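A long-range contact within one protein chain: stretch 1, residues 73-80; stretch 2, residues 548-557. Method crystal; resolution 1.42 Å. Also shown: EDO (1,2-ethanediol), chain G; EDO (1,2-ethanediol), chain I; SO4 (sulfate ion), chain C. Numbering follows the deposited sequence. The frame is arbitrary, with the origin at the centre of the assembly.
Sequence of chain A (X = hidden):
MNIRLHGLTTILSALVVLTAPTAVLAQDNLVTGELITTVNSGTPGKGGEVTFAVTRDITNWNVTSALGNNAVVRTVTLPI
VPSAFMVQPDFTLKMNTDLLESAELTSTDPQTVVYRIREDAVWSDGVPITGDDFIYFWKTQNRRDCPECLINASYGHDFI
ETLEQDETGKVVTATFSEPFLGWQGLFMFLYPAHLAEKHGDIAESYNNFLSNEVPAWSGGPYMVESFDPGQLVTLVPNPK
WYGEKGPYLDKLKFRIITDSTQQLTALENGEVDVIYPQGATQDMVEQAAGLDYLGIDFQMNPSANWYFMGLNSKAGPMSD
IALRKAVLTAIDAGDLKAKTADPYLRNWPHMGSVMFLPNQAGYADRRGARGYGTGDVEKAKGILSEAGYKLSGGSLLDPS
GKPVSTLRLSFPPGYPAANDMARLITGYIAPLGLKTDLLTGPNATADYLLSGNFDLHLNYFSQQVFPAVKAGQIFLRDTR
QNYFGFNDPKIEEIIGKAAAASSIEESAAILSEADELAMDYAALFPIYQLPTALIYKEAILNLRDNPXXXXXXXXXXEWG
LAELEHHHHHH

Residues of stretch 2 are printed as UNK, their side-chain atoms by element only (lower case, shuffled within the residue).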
# COMPACT_ATOMS: atom_id res chain seq x y z
N VAL A 73 4.01 -1.03 10.98
CA VAL A 73 5.23 -0.28 11.29
C VAL A 73 5.09 1.15 10.79
O VAL A 73 5.54 2.11 11.44
CB VAL A 73 6.46 -0.99 10.71
CG1 VAL A 73 7.73 -0.22 11.03
CG2 VAL A 73 6.55 -2.41 11.25
N ARG A 74 4.49 1.33 9.63
CA ARG A 74 4.30 2.67 9.08
C ARG A 74 3.43 3.50 10.01
O ARG A 74 3.75 4.65 10.32
CB ARG A 74 3.71 2.56 7.67
CG ARG A 74 4.03 3.72 6.77
CD ARG A 74 3.59 3.47 5.32
NE ARG A 74 4.24 2.30 4.74
CZ ARG A 74 3.63 1.18 4.38
NH1 ARG A 74 2.34 1.02 4.52
NH2 ARG A 74 4.36 0.19 3.88
N THR A 75 2.30 2.93 10.46
CA THR A 75 1.39 3.64 11.34
C THR A 75 2.05 4.02 12.66
O THR A 75 1.92 5.16 13.13
CB THR A 75 0.14 2.78 11.59
OG1 THR A 75 -0.59 2.69 10.35
CG2 THR A 75 -0.78 3.37 12.64
N VAL A 76 2.77 3.09 13.27
CA VAL A 76 3.34 3.33 14.59
C VAL A 76 4.50 4.30 14.56
O VAL A 76 4.77 4.99 15.54
CB VAL A 76 3.75 1.98 15.21
CG1 VAL A 76 4.56 2.18 16.46
CG2 VAL A 76 2.51 1.14 15.51
N THR A 77 5.24 4.38 13.45
CA THR A 77 6.41 5.26 13.37
C THR A 77 6.14 6.56 12.64
O THR A 77 6.96 7.48 12.75
CB THR A 77 7.67 4.56 12.82
OG1 THR A 77 7.50 4.13 11.46
CG2 THR A 77 8.04 3.35 13.68
N LEU A 78 5.02 6.70 11.93
CA LEU A 78 4.67 8.01 11.36
C LEU A 78 4.72 9.14 12.38
O LEU A 78 5.13 10.26 12.00
CB LEU A 78 3.32 7.96 10.63
CG LEU A 78 3.39 7.54 9.18
CD1 LEU A 78 1.99 7.22 8.68
CD2 LEU A 78 4.06 8.59 8.29
N PRO A 79 4.34 8.95 13.65
CA PRO A 79 4.40 10.06 14.62
C PRO A 79 5.80 10.47 15.02
O PRO A 79 5.93 11.53 15.65
CB PRO A 79 3.63 9.53 15.83
CG PRO A 79 2.73 8.46 15.24
CD PRO A 79 3.58 7.81 14.18
N ILE A 80 6.83 9.69 14.69
CA ILE A 80 8.19 10.00 15.09
C ILE A 80 9.12 10.29 13.92
O ILE A 80 10.20 10.87 14.13
CB ILE A 80 8.79 8.92 16.01
CG1 ILE A 80 9.29 7.72 15.22
CG2 ILE A 80 7.77 8.48 17.05
CD1 ILE A 80 10.06 6.72 16.06
N UNK A 548 -4.86 4.89 1.72
CA UNK A 548 -3.67 4.63 0.96
C UNK A 548 -2.63 4.02 1.90
O UNK A 548 -2.90 3.82 3.09
c UNK A 548 -3.16 5.89 0.29
o UNK A 548 -2.12 6.87 2.20
n UNK A 548 -3.71 8.07 1.16
c UNK A 548 -2.96 7.00 1.28
N UNK A 549 -1.44 3.72 1.38
CA UNK A 549 -0.46 3.02 2.21
C UNK A 549 -0.01 3.82 3.42
O UNK A 549 0.45 3.23 4.40
n UNK A 549 2.15 -0.21 0.43
c UNK A 549 0.47 1.51 0.43
o UNK A 549 2.34 1.46 -1.05
c UNK A 549 0.76 2.63 1.40
c UNK A 549 1.74 0.91 -0.14
N UNK A 550 -0.08 5.14 3.36
CA UNK A 550 0.37 5.94 4.51
C UNK A 550 -0.63 5.83 5.66
O UNK A 550 -0.22 5.65 6.82
c UNK A 550 2.31 6.67 2.31
c UNK A 550 3.14 7.50 4.51
c UNK A 550 0.66 7.38 4.11
c UNK A 550 2.03 7.60 3.47
N UNK A 551 -1.91 5.96 5.38
CA UNK A 551 -2.93 5.61 6.34
C UNK A 551 -3.29 6.71 7.33
O UNK A 551 -2.75 7.84 7.27
N UNK A 552 -4.21 6.40 8.26
CA UNK A 552 -4.78 7.43 9.14
C UNK A 552 -3.80 8.14 10.04
O UNK A 552 -4.10 9.25 10.48
c UNK A 552 -5.83 6.66 9.96
c UNK A 552 -4.89 5.09 8.37
c UNK A 552 -6.12 5.43 9.17
N UNK A 553 -2.65 7.56 10.35
CA UNK A 553 -1.67 8.22 11.19
C UNK A 553 -0.83 9.24 10.47
O UNK A 553 0.16 9.73 11.03
c UNK A 553 -0.80 7.18 11.93
N UNK A 554 -1.24 9.66 9.29
CA UNK A 554 -0.51 10.71 8.56
C UNK A 554 -0.51 12.06 9.26
O UNK A 554 0.36 12.89 8.94
o UNK A 554 -5.76 14.05 6.64
c UNK A 554 -4.62 13.28 6.75
c UNK A 554 -2.29 12.94 6.32
c UNK A 554 -3.54 11.32 7.57
c UNK A 554 -2.32 11.73 7.02
c UNK A 554 -1.07 10.89 7.14
c UNK A 554 -4.68 12.11 7.44
c UNK A 554 -3.45 13.72 6.19
N UNK A 555 -1.43 12.31 10.19
CA UNK A 555 -1.58 13.64 10.79
C UNK A 555 -1.76 13.59 12.31
O UNK A 555 -2.55 14.35 12.87
n UNK A 555 -5.10 14.69 10.63
c UNK A 555 -4.07 13.85 10.58
c UNK A 555 -2.75 14.40 10.16
o UNK A 555 -4.18 12.65 10.84
N UNK A 556 -1.02 12.73 13.01
CA UNK A 556 -1.22 12.58 14.44
C UNK A 556 -0.96 13.86 15.23
O UNK A 556 -1.50 14.00 16.33
o UNK A 556 1.00 11.71 15.03
c UNK A 556 -0.74 10.09 14.45
c UNK A 556 -0.42 11.43 15.08
N UNK A 557 -0.16 14.80 14.71
CA UNK A 557 -0.00 16.07 15.41
C UNK A 557 -1.33 16.75 15.66
O UNK A 557 -1.43 17.57 16.59
c UNK A 557 0.89 17.02 14.61
C1 EDO G . 2.44 12.38 11.48
O1 EDO G . 1.70 11.49 12.32
C2 EDO G . 2.70 13.71 12.18
O2 EDO G . 1.49 14.51 12.33
C1 EDO I . 3.33 6.26 -1.93
O1 EDO I . 3.00 6.43 -3.32
C2 EDO I . 2.20 5.54 -1.21
O2 EDO I . 2.05 4.20 -1.69
S SO4 C . 4.29 -3.14 -0.91
O1 SO4 C . 4.56 -1.78 -0.42
O2 SO4 C . 4.50 -4.08 0.19
O3 SO4 C . 2.89 -3.23 -1.34
O4 SO4 C . 5.19 -3.44 -2.00
O HOH W 1 0.74 -0.96 3.08
O HOH W 2 -1.39 5.19 9.30

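Position 548 has four side-chain atoms, two carbons with one oxygen and one nitrogen on the second: a short amide, hence Asn548. It lies out of reach of stretch 1 and works locally. Asn548 OD1 accepts from the backbone N of 550 at 2.9 Å, and a weak bond runs from the backbone N of 551 to Asn548 OD1 at 3.3 Å, so the amide braces the turn that follows.

Position 549 carries three carbons, the third bearing one oxygen and one nitrogen, an amide one carbon longer: Gln549. Its backbone O accepts a hydrogen bond from Arg74 NH1 at 2.9 Å, with an N-H...O angle of 142° and the oxygen near the guanidinium plane. A water accepts from both Arg74 NH1 (2.9 Å) and Gln549 NE2 (3.1 Å), forming a second, indirect link. The amide also binds solutes probably left from crystallisation: Gln549 NE2 donates to sulfate O1 at 3.0 Å, and Gln549 OE1 accepts from O2 of an ethanediol (chain I) at 2.8 Å.

Position 550 has four carbons and no heteroatom, forked at the second carbon rather than the first, which distinguishes leucine from isoleucine: Leu550. The CA-to-CB bond points sideways, yet the end of the side chain comes nearer, placing Leu550 CD1 4.1 Å from Arg74 CD and 4.0 Å from Leu78 CD2.

Position 551 has no side-chain atom, so it is Gly551. Its phi of 86° favours glycine, and an ideal CB would stand 2.8 Å from the ring carbon bonded to the N of 552, a clash.

At position 552 three carbons close a ring onto the backbone N, which identifies Pro552. Pro552 CD stays 5.3 Å from Thr75 OG1, beyond contact.

Position 553 has a single carbon: Ala553. Its CB points toward stretch 1 and sits 3.6 Å from Thr75 O and 3.9 Å from Thr75 CG2, in keeping with the close CA-CA approach of 5.5 Å between Thr75 and Ala553.

Position 554 shows one carbon leading to a six-carbon ring that bears an oxygen: Tyr554. The CA-to-CB bond points away from stretch 1, while the backbone N lies 4.1 Å from Leu78 CD1.

Position 555 repeats the four-atom amide pattern of 548, giving Asn555, out of reach of stretch 1.

Position 556 has one carbon carrying an oxygen and a carbon, the beta-branched hydroxyl of Thr556. Thr556 OG1 lies 3.5 Å from Pro79 CB and donates to O1 of the chain G ethanediol at 2.8 Å.

Position 557 has one carbon, Ala557, whose CB remains 7.5 Å from Pro79 O, beyond contact.

The contact buries 434 Å² and combines one direct hydrogen bond, from Arg74 to the Gln549 carbonyl, with apolar packing of Leu78 against Leu550 and Ala553. A second water joins the Thr75 side chain to the backbone of stretch 2, donating to Thr75 OG1 (2.8 Å) and Leu550 O (2.8 Å) and accepting from Ala553 N (2.9 Å).

Stretch 2 548-557: NQLGPAYNTA
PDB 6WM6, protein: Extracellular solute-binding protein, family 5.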